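Local coordinates for ABC transporter, substrate binding protein (Aeropyrum pernix, PDB 3EAF) that probably captures a solute outside the cell and hands it to an ABC transporter for uptake, at residues 22-27 with 103-108; 63-68 with 88-93; 152-157 with 229-234; 343-348 with 377-382. All blocks are in the same frame, centred on the assembly; numbering follows the deposited sequence.

In the fold
The chain has two lobes with largely parallel sheets, as in periplasmic binding proteins. Interactions 1 and 2 belong to the lobe built on strands 3-11, 79-82 and 101-104. They meet where Ser108 OG approaches Glu89 OE2 at 2.6 Å. Interaction 3 belongs to the other lobe. It touches interaction 1 where Ala105 O lies 3.3 Å from Trp233 CZ2. Glycerol, probably from the crystallisation liquor, comes within about 4 Å of the Ala105 side chain and about 3 Å of that of Tyr154; it may mark a pocket between the lobes. Interaction 4 touches interaction 3 through Ser157 O and Thr381 CG2, 3.4 Å apart. Its Phe345 side chain is about 10 Å from the magnesium ion.

Interaction 1 (22-27 with 103-108); sequences KGYSLG and ISASYS
Tyr24 reaches from helix 18-38 to Ala105, at the turn that follows strand 101-104. The helix and the turn are well separated: the CA atoms of Tyr24 and Ala105 are 8.2 Å apart. Tyr24 CB points toward the turn, and with CG anti to the backbone N (chi1 176°) the ring carries on in that direction. CD1 is the first ring atom to come near, 4.1 Å from Ala105 CB. CE1 makes the closest approach, 3.6 Å from the same methyl, and CZ follows at 3.8 Å. The methyl thus meets the CE1-CZ part of the ring obliquely. At the tip, OH passes 3.6 Å from Ala105 N without bonding to it. The hydroxyl is bonded instead to Asn296 ND2 of helix 288-304, and weakly to Gly82 O. Trp83 meets the ring edge-to-face.

Within the turn, Ser104 OG donates to Ser106 O at 2.8 Å, in the carbonyl plane and on a lone pair. Ser106 OG accepts from Ser108 N at 3.3 Å, an ST turn. A leucine in place of Tyr24 would probably leave Asn296 without this hydroxyl partner and uncover part of the Ala105 methyl.

This is the core of the lobe with strand 101-104, beside a probable interlobe pocket: a glycerol lies about 4 Å from the Ala105 side chain. No hydrogen bond crosses between these segments; the contact is mainly ring against methyl. Tyr24 OH is satisfied by residues beyond, so the ring packs on the turn while its hydroxyl ties helix 18-38 to helix 288-304.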
loop_
_atom_site.group_PDB
_atom_site.type_symbol
_atom_site.label_atom_id
_atom_site.label_comp_id
_atom_site.label_asym_id
_atom_site.label_seq_id
_atom_site.Cartn_x
_atom_site.Cartn_y
_atom_site.Cartn_z
ATOM N N LYS A 22 11.171 1.038 5.506
ATOM C CA LYS A 22 12.000 2.162 5.957
ATOM C C LYS A 22 11.472 3.499 5.435
ATOM O O LYS A 22 11.292 4.433 6.205
ATOM C CB LYS A 22 13.454 1.976 5.527
ATOM C CG LYS A 22 14.229 0.917 6.300
ATOM C CD LYS A 22 15.651 0.807 5.727
ATOM C CE LYS A 22 16.453 -0.302 6.388
ATOM N NZ LYS A 22 16.981 0.091 7.741
ATOM N N GLY A 23 11.211 3.567 4.129
ATOM C CA GLY A 23 10.672 4.772 3.491
ATOM C C GLY A 23 9.314 5.150 4.055
ATOM O O GLY A 23 9.059 6.315 4.358
ATOM N N TYR A 24 8.439 4.161 4.209
ATOM C CA TYR A 24 7.127 4.390 4.810
ATOM C C TYR A 24 7.255 5.022 6.205
ATOM O O TYR A 24 6.537 5.973 6.531
ATOM C CB TYR A 24 6.371 3.064 4.896
ATOM C CG TYR A 24 5.023 3.106 5.583
ATOM C CD1 TYR A 24 3.851 3.305 4.849
ATOM C CD2 TYR A 24 4.908 2.885 6.960
ATOM C CE1 TYR A 24 2.610 3.311 5.464
ATOM C CE2 TYR A 24 3.660 2.890 7.582
ATOM C CZ TYR A 24 2.520 3.102 6.829
ATOM O OH TYR A 24 1.277 3.112 7.439
ATOM N N SER A 25 8.156 4.478 7.022
ATOM C CA SER A 25 8.387 5.008 8.375
ATOM C C SER A 25 8.863 6.457 8.348
ATOM O O SER A 25 8.373 7.290 9.113
ATOM C CB SER A 25 9.390 4.157 9.149
ATOM O OG SER A 25 9.523 4.679 10.458
ATOM N N LEU A 26 9.823 6.748 7.472
ATOM C CA LEU A 26 10.307 8.106 7.278
ATOM C C LEU A 26 9.178 9.060 6.883
ATOM O O LEU A 26 9.091 10.168 7.415
ATOM C CB LEU A 26 11.436 8.144 6.236
ATOM C CG LEU A 26 11.974 9.514 5.784
ATOM C CD1 LEU A 26 12.451 10.397 6.956
ATOM C CD2 LEU A 26 13.091 9.340 4.755
ATOM N N GLY A 27 8.329 8.640 5.946
ATOM C CA GLY A 27 7.210 9.473 5.505
ATOM C C GLY A 27 6.181 9.724 6.589
ATOM O O GLY A 27 5.644 10.822 6.698
ATOM N N ILE A 103 -5.096 2.737 10.480
ATOM C CA ILE A 103 -4.766 3.076 9.103
ATOM C C ILE A 103 -3.477 2.366 8.712
ATOM O O ILE A 103 -2.402 2.642 9.268
ATOM C CB ILE A 103 -4.631 4.606 8.887
ATOM C CG1 ILE A 103 -5.913 5.324 9.337
ATOM C CG2 ILE A 103 -4.312 4.905 7.411
ATOM C CD1 ILE A 103 -5.797 6.846 9.477
ATOM N N SER A 104 -3.584 1.461 7.742
ATOM C CA SER A 104 -2.513 0.514 7.472
ATOM C C SER A 104 -1.869 0.675 6.112
ATOM O O SER A 104 -2.502 1.105 5.146
ATOM C CB SER A 104 -3.029 -0.920 7.631
ATOM O OG SER A 104 -4.154 -1.159 6.798
ATOM N N ALA A 105 -0.590 0.327 6.060
ATOM C CA ALA A 105 0.105 0.088 4.813
ATOM C C ALA A 105 -0.471 -1.125 4.081
ATOM O O ALA A 105 -0.450 -1.172 2.853
ATOM C CB ALA A 105 1.566 -0.104 5.066
ATOM N N SER A 106 -0.977 -2.105 4.825
ATOM C CA SER A 106 -1.710 -3.212 4.209
ATOM C C SER A 106 -2.972 -2.681 3.549
ATOM O O SER A 106 -3.752 -1.969 4.182
ATOM C CB SER A 106 -2.110 -4.263 5.238
ATOM O OG SER A 106 -2.999 -5.199 4.640
ATOM N N TYR A 107 -3.157 -3.021 2.275
ATOM C CA TYR A 107 -4.388 -2.678 1.570
ATOM C C TYR A 107 -5.260 -3.921 1.320
ATOM O O TYR A 107 -5.941 -4.013 0.300
ATOM C CB TYR A 107 -4.088 -1.925 0.267
ATOM C CG TYR A 107 -3.070 -0.801 0.399
ATOM C CD1 TYR A 107 -3.213 0.201 1.367
ATOM C CD2 TYR A 107 -1.974 -0.737 -0.456
ATOM C CE1 TYR A 107 -2.273 1.237 1.480
ATOM C CE2 TYR A 107 -1.039 0.281 -0.360
ATOM C CZ TYR A 107 -1.190 1.260 0.604
ATOM O OH TYR A 107 -0.247 2.255 0.689
ATOM N N SER A 108 -5.251 -4.866 2.261
ATOM C CA SER A 108 -6.056 -6.093 2.145
ATOM C C SER A 108 -7.559 -5.848 2.038
ATOM O O SER A 108 -8.134 -5.106 2.843
ATOM C CB SER A 108 -5.808 -7.028 3.340
ATOM O OG SER A 108 -6.740 -8.105 3.336
#

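Interaction 2 (63-68 with 88-93); sequences TAEEYY and TEKLSD
Leu91 of helix 85-98 packs against Tyr68 of helix 61-74, and this is the tight, buried part of the contact. Leu91 CD2 sits over one face of the Tyr68 ring, 4.1 Å from its centroid and 27° off the normal, a CH-pi contact. The same methyl is 3.8 Å from Tyr68 CG. Leu91 CD1 lies beside the stem, 4.0 Å from Tyr68 CB. Tyr68 and Leu91 run antiparallel past one another, and the phenol end of Tyr68 runs on to Asp98, to which OH is bonded.

The solvent side is looser and charged. Lys90 NZ donates to Glu65 OE2 at 2.7 Å in a salt bridge. OE2 accepts on its syn lone pair. Glu65 is extended beyond CG. Lys90 is bent at chi2 (78°) and again at chi4, and its chain lies nearly perpendicular to that of Glu65. The bends bring Lys90 CE to 3.3 Å from Glu65 OE2, so the carboxylate also rests against the lysine chain.

The axes of segments 63-68 and 88-93 approach to 10.6 Å, their directions 38° apart. Each helix belongs to a beta-alpha-beta crossover: 61-74 joins strand 47-56 to 79-82, and 85-98 joins 79-82 to 101-104. Beneath the pair, Leu91 also touches Tyr102 of strand 101-104, so the helices pack side by side next to the sheet.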
loop_
_atom_site.group_PDB
_atom_site.type_symbol
_atom_site.label_atom_id
_atom_site.label_comp_id
_atom_site.label_asym_id
_atom_site.label_seq_id
_atom_site.Cartn_x
_atom_site.Cartn_y
_atom_site.Cartn_z
ATOM N N THR A 63 5.492 -9.896 17.903
ATOM C CA THR A 63 5.866 -8.529 18.261
ATOM C C THR A 63 4.753 -7.516 17.947
ATOM O O THR A 63 4.506 -6.606 18.742
ATOM C CB THR A 63 7.189 -8.117 17.565
ATOM O OG1 THR A 63 8.155 -9.164 17.715
ATOM C CG2 THR A 63 7.757 -6.847 18.178
ATOM N N ALA A 64 4.078 -7.679 16.806
ATOM C CA ALA A 64 2.937 -6.815 16.459
ATOM C C ALA A 64 1.869 -6.784 17.564
ATOM O O ALA A 64 1.405 -5.712 17.966
ATOM C CB ALA A 64 2.311 -7.257 15.154
ATOM N N GLU A 65 1.482 -7.965 18.043
ATOM C CA GLU A 65 0.473 -8.079 19.102
ATOM C C GLU A 65 0.961 -7.527 20.450
ATOM O O GLU A 65 0.180 -6.959 21.217
ATOM C CB GLU A 65 0.006 -9.534 19.239
ATOM C CG GLU A 65 -0.625 -10.098 17.963
ATOM C CD GLU A 65 -1.241 -11.470 18.148
ATOM O OE1 GLU A 65 -1.616 -11.814 19.292
ATOM O OE2 GLU A 65 -1.355 -12.211 17.144
ATOM N N GLU A 66 2.253 -7.684 20.728
ATOM C CA GLU A 66 2.857 -7.113 21.937
ATOM C C GLU A 66 2.843 -5.574 21.929
ATOM O O GLU A 66 2.470 -4.941 22.926
ATOM C CB GLU A 66 4.275 -7.656 22.130
ATOM C CG GLU A 66 4.293 -9.088 22.678
ATOM C CD GLU A 66 5.587 -9.836 22.402
ATOM O OE1 GLU A 66 6.485 -9.290 21.723
ATOM O OE2 GLU A 66 5.700 -10.989 22.867
ATOM N N TYR A 67 3.240 -4.980 20.804
ATOM C CA TYR A 67 3.217 -3.523 20.664
ATOM C C TYR A 67 1.804 -2.950 20.609
ATOM O O TYR A 67 1.580 -1.817 21.044
ATOM C CB TYR A 67 4.033 -3.067 19.456
ATOM C CG TYR A 67 5.529 -3.237 19.611
ATOM C CD1 TYR A 67 6.151 -3.075 20.850
ATOM C CD2 TYR A 67 6.333 -3.539 18.511
ATOM C CE1 TYR A 67 7.532 -3.225 20.991
ATOM C CE2 TYR A 67 7.709 -3.675 18.642
ATOM C CZ TYR A 67 8.299 -3.526 19.886
ATOM O OH TYR A 67 9.663 -3.664 20.022
ATOM N N TYR A 68 0.856 -3.725 20.084
ATOM C CA TYR A 68 -0.552 -3.322 20.100
ATOM C C TYR A 68 -1.071 -3.177 21.529
ATOM O O TYR A 68 -1.708 -2.178 21.867
ATOM C CB TYR A 68 -1.451 -4.306 19.340
ATOM C CG TYR A 68 -2.911 -3.914 19.463
ATOM C CD1 TYR A 68 -3.422 -2.843 18.723
ATOM C CD2 TYR A 68 -3.770 -4.572 20.354
ATOM C CE1 TYR A 68 -4.751 -2.449 18.848
ATOM C CE2 TYR A 68 -5.115 -4.177 20.485
ATOM C CZ TYR A 68 -5.592 -3.118 19.728
ATOM O OH TYR A 68 -6.905 -2.714 19.827
ATOM N N THR A 88 -2.357 -6.781 10.736
ATOM C CA THR A 88 -3.505 -5.875 10.629
ATOM C C THR A 88 -4.816 -6.661 10.600
ATOM O O THR A 88 -5.788 -6.265 11.256
ATOM C CB THR A 88 -3.411 -4.913 9.407
ATOM O OG1 THR A 88 -2.114 -4.311 9.348
ATOM C CG2 THR A 88 -4.463 -3.813 9.502
ATOM N N GLU A 89 -4.833 -7.764 9.842
ATOM C CA GLU A 89 -5.985 -8.679 9.779
ATOM C C GLU A 89 -6.280 -9.347 11.118
ATOM O O GLU A 89 -7.436 -9.387 11.565
ATOM C CB GLU A 89 -5.788 -9.749 8.691
ATOM C CG GLU A 89 -6.170 -9.292 7.278
ATOM C CD GLU A 89 -6.013 -10.376 6.217
ATOM O OE1 GLU A 89 -5.795 -11.549 6.591
ATOM O OE2 GLU A 89 -6.106 -10.048 5.009
ATOM N N LYS A 90 -5.229 -9.872 11.746
ATOM C CA LYS A 90 -5.330 -10.525 13.047
ATOM C C LYS A 90 -5.923 -9.587 14.100
ATOM O O LYS A 90 -6.754 -10.006 14.913
ATOM C CB LYS A 90 -3.952 -11.038 13.490
ATOM C CG LYS A 90 -3.882 -11.655 14.900
ATOM C CD LYS A 90 -4.440 -13.079 14.940
ATOM C CE LYS A 90 -4.095 -13.786 16.268
ATOM N NZ LYS A 90 -2.725 -14.416 16.265
ATOM N N LEU A 91 -5.514 -8.319 14.061
ATOM C CA LEU A 91 -5.954 -7.336 15.055
ATOM C C LEU A 91 -7.283 -6.657 14.738
ATOM O O LEU A 91 -7.848 -5.986 15.601
ATOM C CB LEU A 91 -4.880 -6.272 15.257
ATOM C CG LEU A 91 -3.587 -6.724 15.941
ATOM C CD1 LEU A 91 -2.491 -5.697 15.705
ATOM C CD2 LEU A 91 -3.806 -6.966 17.437
ATOM N N SER A 92 -7.787 -6.825 13.517
ATOM C CA SER A 92 -8.943 -6.048 13.065
ATOM C C SER A 92 -10.179 -6.138 13.982
ATOM O O SER A 92 -10.851 -5.128 14.212
ATOM C CB SER A 92 -9.298 -6.385 11.611
ATOM O OG SER A 92 -9.500 -7.777 11.442
ATOM N N ASP A 93 -10.474 -7.333 14.502
ATOM C CA ASP A 93 -11.634 -7.521 15.381
ATOM C C ASP A 93 -11.382 -6.885 16.749
ATOM O O ASP A 93 -12.294 -6.312 17.352
ATOM C CB ASP A 93 -11.983 -9.011 15.552
ATOM C CG ASP A 93 -12.789 -9.587 14.380
ATOM O OD1 ASP A 93 -13.401 -8.824 13.599
ATOM O OD2 ASP A 93 -12.824 -10.830 14.248
#

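Interaction 3 (152-157 with 229-234); sequences VAYSRS and LTNVWG
Tyr154 donates its OH to Asn231 OD1 at 2.7 Å, and that oxygen is also the acceptor of an Asx turn just after strand 227-230. Helix 153-156 comes after strand 142-148, and the turn comes directly off strand 227-230, in the same sheet. A bound glycerol lies close to Tyr154.

The tyrosine stands with CG roughly anti to its backbone N, which sends the ring from the short helix 153-156 toward the turn. Asn231 adopts the crowded position, CG between the backbone N and the carbonyl carbon (chi1 73°). This folds OD1 back toward Trp233 N, which donates to it at 3.2 Å from well above the amide plane. OD1 lies at the edge of the Tyr154 ring, near its plane, while the amide plane is turned 67° from the ring. The hydroxyl and Trp233 N reach OD1 from opposite faces of the amide. Its other end is held too: ND2 bonds to Asn207 O and Cys205 O.

A leucine at Asn231 would probably leave the Tyr154 hydroxyl and Trp233 N without their shared acceptor and undo the Asx turn.

Trp233 CB is 3.4 Å from Tyr154 OH, and Trp233 CD1 is 4.0 Å from Tyr154 CE1. The ring planes are at 82°, but the approach is oblique. The indole leads on toward Ala105 and meets Trp83 edge-to-face, across to the other lobe.

The main chain of the turn is gripped as well: Asn231 O accepts from Thr230 OG1 and from Gly234 N, each at 2.9 Å, from opposite faces of its plane.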
loop_
_atom_site.group_PDB
_atom_site.type_symbol
_atom_site.label_atom_id
_atom_site.label_comp_id
_atom_site.label_asym_id
_atom_site.label_seq_id
_atom_site.Cartn_x
_atom_site.Cartn_y
_atom_site.Cartn_z
ATOM N N VAL A 152 2.684 -16.291 3.097
ATOM C CA VAL A 152 2.561 -14.930 3.592
ATOM C C VAL A 152 1.191 -14.359 3.227
ATOM O O VAL A 152 0.823 -14.323 2.049
ATOM C CB VAL A 152 3.715 -14.056 3.047
ATOM C CG1 VAL A 152 3.569 -12.607 3.494
ATOM C CG2 VAL A 152 5.062 -14.620 3.520
ATOM N N ALA A 153 0.436 -13.929 4.241
ATOM C CA ALA A 153 -0.923 -13.395 4.037
ATOM C C ALA A 153 -0.970 -12.248 3.007
ATOM O O ALA A 153 -1.889 -12.177 2.180
ATOM C CB ALA A 153 -1.538 -12.957 5.372
ATOM N N TYR A 154 0.018 -11.356 3.073
ATOM C CA TYR A 154 0.183 -10.266 2.099
ATOM C C TYR A 154 0.335 -10.773 0.662
ATOM O O TYR A 154 -0.370 -10.318 -0.251
ATOM C CB TYR A 154 1.386 -9.396 2.500
ATOM C CG TYR A 154 2.115 -8.705 1.358
ATOM C CD1 TYR A 154 1.447 -7.811 0.502
ATOM C CD2 TYR A 154 3.474 -8.930 1.146
ATOM C CE1 TYR A 154 2.111 -7.177 -0.545
ATOM C CE2 TYR A 154 4.154 -8.290 0.097
ATOM C CZ TYR A 154 3.463 -7.420 -0.736
ATOM O OH TYR A 154 4.116 -6.792 -1.763
ATOM N N SER A 155 1.263 -11.709 0.474
ATOM C CA SER A 155 1.569 -12.259 -0.850
ATOM C C SER A 155 0.382 -12.998 -1.465
ATOM O O SER A 155 0.231 -13.027 -2.686
ATOM C CB SER A 155 2.772 -13.197 -0.761
ATOM O OG SER A 155 3.881 -12.529 -0.203
ATOM N N ARG A 156 -0.447 -13.585 -0.604
ATOM C CA ARG A 156 -1.625 -14.356 -1.010
ATOM C C ARG A 156 -2.855 -13.498 -1.302
ATOM O O ARG A 156 -3.771 -13.943 -1.990
ATOM C CB ARG A 156 -2.031 -15.320 0.111
ATOM C CG ARG A 156 -1.147 -16.523 0.348
ATOM C CD ARG A 156 -1.903 -17.556 1.213
ATOM N NE ARG A 156 -2.251 -17.051 2.547
ATOM C CZ ARG A 156 -1.555 -17.299 3.659
ATOM N NH1 ARG A 156 -0.458 -18.051 3.615
ATOM N NH2 ARG A 156 -1.960 -16.809 4.828
ATOM N N SER A 157 -2.878 -12.279 -0.769
ATOM C CA SER A 157 -4.138 -11.541 -0.567
ATOM C C SER A 157 -5.060 -11.416 -1.793
ATOM O O SER A 157 -6.251 -11.738 -1.688
ATOM C CB SER A 157 -3.891 -10.171 0.092
ATOM O OG SER A 157 -5.120 -9.518 0.384
ATOM N N LEU A 229 4.211 -7.636 -14.100
ATOM C CA LEU A 229 3.415 -6.642 -13.387
ATOM C C LEU A 229 3.524 -6.907 -11.893
ATOM O O LEU A 229 3.319 -8.033 -11.445
ATOM C CB LEU A 229 1.945 -6.693 -13.821
ATOM C CG LEU A 229 0.948 -5.773 -13.088
ATOM C CD1 LEU A 229 1.081 -4.291 -13.494
ATOM C CD2 LEU A 229 -0.488 -6.252 -13.295
ATOM N N THR A 230 3.835 -5.871 -11.118
ATOM C CA THR A 230 3.938 -6.041 -9.666
ATOM C C THR A 230 2.883 -5.248 -8.931
ATOM O O THR A 230 2.430 -4.194 -9.393
ATOM C CB THR A 230 5.324 -5.634 -9.083
ATOM O OG1 THR A 230 5.396 -4.208 -8.938
ATOM C CG2 THR A 230 6.477 -6.138 -9.946
ATOM N N ASN A 231 2.518 -5.755 -7.762
ATOM C CA ASN A 231 1.761 -4.986 -6.800
ATOM C C ASN A 231 2.536 -3.736 -6.390
ATOM O O ASN A 231 3.731 -3.625 -6.674
ATOM C CB ASN A 231 1.426 -5.843 -5.588
ATOM C CG ASN A 231 2.622 -6.103 -4.707
ATOM O OD1 ASN A 231 2.727 -5.519 -3.642
ATOM N ND2 ASN A 231 3.524 -6.997 -5.139
ATOM N N VAL A 232 1.843 -2.813 -5.726
ATOM C CA VAL A 232 2.402 -1.510 -5.325
ATOM C C VAL A 232 3.735 -1.579 -4.545
ATOM O O VAL A 232 4.617 -0.740 -4.750
ATOM C CB VAL A 232 1.339 -0.622 -4.583
ATOM C CG1 VAL A 232 0.782 -1.328 -3.332
ATOM C CG2 VAL A 232 1.912 0.763 -4.237
ATOM N N TRP A 233 3.876 -2.578 -3.669
ATOM C CA TRP A 233 5.084 -2.719 -2.845
ATOM C C TRP A 233 6.245 -3.404 -3.575
ATOM O O TRP A 233 7.316 -3.586 -2.996
ATOM C CB TRP A 233 4.773 -3.446 -1.524
ATOM C CG TRP A 233 3.721 -2.773 -0.678
ATOM C CD1 TRP A 233 2.435 -3.190 -0.489
ATOM C CD2 TRP A 233 3.860 -1.562 0.083
ATOM N NE1 TRP A 233 1.766 -2.325 0.343
ATOM C CE2 TRP A 233 2.619 -1.317 0.711
ATOM C CE3 TRP A 233 4.918 -0.670 0.311
ATOM C CZ2 TRP A 233 2.400 -0.209 1.539
ATOM C CZ3 TRP A 233 4.701 0.428 1.140
ATOM C CH2 TRP A 233 3.452 0.647 1.742
ATOM N N GLY A 234 6.041 -3.765 -4.845
ATOM C CA GLY A 234 7.031 -4.549 -5.602
ATOM C C GLY A 234 7.826 -3.767 -6.630
ATOM O O GLY A 234 8.699 -4.323 -7.308
#

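Interaction 4 (343-348 with 377-382); sequences PGFHLA and CARYTI
The guanidinium of Arg379 lies flat on the ring of Phe345. The planes are 9° apart and the centres 3.9 Å. Arg379 CZ is 18° off the ring normal, so this is a cation-pi contact as well as a stack. Arg379 NH2 sits over the middle of the ring, 3.7 Å from Phe345 CD2, while Arg379 NH1 comes to 3.7 Å from Phe345 CZ. Two apolar groups of helix 377-382 complete the shell. Ile382 CD1 meets the ring at its edge, 3.7 Å from Phe345 CE1. Ala378 CB approaches Phe345 CZ at 3.7 Å on a slant.

Phe345 gets there with CG anti to its backbone N (chi1 -162°). Arg379 runs extended from CG to NE past the Phe345 CE1 corner, and its flat end then turns over the ring. NH1 is also held by a salt bridge to Asp376, just ahead of the helix.

Beyond this shell, His346 centres an inverse gamma turn closed by a weak bond from Leu347 N to Phe345 O. Its ring bonds to Asn117 O and Glu325 OE2, and Glu325 binds the magnesium ion. The contact packs helix 377-382, near the chain's end, on the loop between helix 317-326 and strand 352-357, beside the magnesium site.

No hydrogen bond crosses here. The strength probably lies in an aromatic face set against a positive charge, which Asp376 would balance while limiting the guanidinium's turning.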
loop_
_atom_site.group_PDB
_atom_site.type_symbol
_atom_site.label_atom_id
_atom_site.label_comp_id
_atom_site.label_asym_id
_atom_site.label_seq_id
_atom_site.Cartn_x
_atom_site.Cartn_y
_atom_site.Cartn_z
ATOM N N PRO A 343 -19.897 2.996 5.417
ATOM C CA PRO A 343 -20.021 2.139 6.601
ATOM C C PRO A 343 -20.259 0.689 6.169
ATOM O O PRO A 343 -21.115 0.436 5.330
ATOM C CB PRO A 343 -21.250 2.707 7.322
ATOM C CG PRO A 343 -21.330 4.132 6.866
ATOM C CD PRO A 343 -20.873 4.103 5.433
ATOM N N GLY A 344 -19.469 -0.239 6.702
ATOM C CA GLY A 344 -19.545 -1.653 6.302
ATOM C C GLY A 344 -18.697 -2.042 5.096
ATOM O O GLY A 344 -18.526 -3.227 4.820
ATOM N N PHE A 345 -18.169 -1.054 4.370
ATOM C CA PHE A 345 -17.383 -1.312 3.160
ATOM C C PHE A 345 -16.445 -0.136 2.869
ATOM O O PHE A 345 -16.772 0.742 2.069
ATOM C CB PHE A 345 -18.322 -1.570 1.974
ATOM C CG PHE A 345 -17.663 -2.251 0.793
ATOM C CD1 PHE A 345 -17.269 -3.586 0.868
ATOM C CD2 PHE A 345 -17.461 -1.565 -0.396
ATOM C CE1 PHE A 345 -16.677 -4.217 -0.226
ATOM C CE2 PHE A 345 -16.866 -2.190 -1.492
ATOM C CZ PHE A 345 -16.477 -3.516 -1.404
ATOM N N HIS A 346 -15.282 -0.121 3.520
ATOM C CA HIS A 346 -14.365 1.033 3.452
ATOM C C HIS A 346 -13.489 1.090 2.204
ATOM O O HIS A 346 -12.278 1.318 2.308
ATOM C CB HIS A 346 -13.468 1.101 4.698
ATOM C CG HIS A 346 -14.209 1.337 5.977
ATOM N ND1 HIS A 346 -13.690 1.002 7.207
ATOM C CD2 HIS A 346 -15.420 1.892 6.218
ATOM C CE1 HIS A 346 -14.556 1.324 8.152
ATOM N NE2 HIS A 346 -15.616 1.865 7.577
ATOM N N LEU A 347 -14.091 0.910 1.027
ATOM C CA LEU A 347 -13.352 1.014 -0.241
ATOM C C LEU A 347 -13.169 2.473 -0.658
ATOM O O LEU A 347 -14.131 3.138 -1.049
ATOM C CB LEU A 347 -14.027 0.204 -1.360
ATOM C CG LEU A 347 -13.291 0.123 -2.707
ATOM C CD1 LEU A 347 -11.918 -0.551 -2.560
ATOM C CD2 LEU A 347 -14.129 -0.590 -3.774
ATOM N N ALA A 348 -11.929 2.958 -0.591
ATOM C CA ALA A 348 -11.646 4.392 -0.754
ATOM C C ALA A 348 -11.914 4.893 -2.170
ATOM O O ALA A 348 -12.490 5.970 -2.355
ATOM C CB ALA A 348 -10.207 4.704 -0.329
ATOM N N CYS A 377 -13.877 -7.266 -7.450
ATOM C CA CYS A 377 -12.597 -7.755 -6.934
ATOM C C CYS A 377 -12.572 -7.846 -5.410
ATOM O O CYS A 377 -12.148 -8.860 -4.845
ATOM C CB CYS A 377 -11.464 -6.836 -7.396
ATOM S SG CYS A 377 -11.727 -6.054 -9.001
ATOM N N ALA A 378 -13.028 -6.778 -4.759
ATOM C CA ALA A 378 -13.028 -6.673 -3.305
ATOM C C ALA A 378 -13.839 -7.786 -2.661
ATOM O O ALA A 378 -13.324 -8.529 -1.826
ATOM C CB ALA A 378 -13.561 -5.316 -2.874
ATOM N N ARG A 379 -15.106 -7.905 -3.060
ATOM C CA ARG A 379 -15.982 -8.900 -2.454
ATOM C C ARG A 379 -15.569 -10.346 -2.744
ATOM O O ARG A 379 -15.829 -11.225 -1.926
ATOM C CB ARG A 379 -17.449 -8.630 -2.790
ATOM C CG ARG A 379 -17.976 -7.399 -2.055
ATOM C CD ARG A 379 -19.483 -7.238 -2.175
ATOM N NE ARG A 379 -19.935 -5.996 -1.549
ATOM C CZ ARG A 379 -19.890 -4.801 -2.130
ATOM N NH1 ARG A 379 -19.414 -4.666 -3.361
ATOM N NH2 ARG A 379 -20.321 -3.734 -1.468
ATOM N N TYR A 380 -14.889 -10.578 -3.869
ATOM C CA TYR A 380 -14.327 -11.905 -4.168
ATOM C C TYR A 380 -13.402 -12.341 -3.042
ATOM O O TYR A 380 -13.479 -13.476 -2.568
ATOM C CB TYR A 380 -13.540 -11.917 -5.486
ATOM C CG TYR A 380 -14.336 -11.642 -6.751
ATOM C CD1 TYR A 380 -15.732 -11.700 -6.766
ATOM C CD2 TYR A 380 -13.680 -11.355 -7.946
ATOM C CE1 TYR A 380 -16.457 -11.445 -7.939
ATOM C CE2 TYR A 380 -14.388 -11.111 -9.113
ATOM C CZ TYR A 380 -15.775 -11.160 -9.103
ATOM O OH TYR A 380 -16.470 -10.919 -10.271
ATOM N N THR A 381 -12.537 -11.426 -2.610
ATOM C CA THR A 381 -11.563 -11.711 -1.568
ATOM C C THR A 381 -12.233 -11.830 -0.195
ATOM O O THR A 381 -11.892 -12.719 0.587
ATOM C CB THR A 381 -10.437 -10.652 -1.551
ATOM O OG1 THR A 381 -9.830 -10.594 -2.847
ATOM C CG2 THR A 381 -9.367 -11.000 -0.514
ATOM N N ILE A 382 -13.190 -10.942 0.079
ATOM C CA ILE A 382 -13.925 -10.942 1.351
ATOM C C ILE A 382 -14.665 -12.269 1.561
ATOM O O ILE A 382 -14.641 -12.835 2.661
ATOM C CB ILE A 382 -14.904 -9.742 1.444
ATOM C CG1 ILE A 382 -14.122 -8.419 1.481
ATOM C CG2 ILE A 382 -15.799 -9.864 2.670
ATOM C CD1 ILE A 382 -14.894 -7.215 0.972
#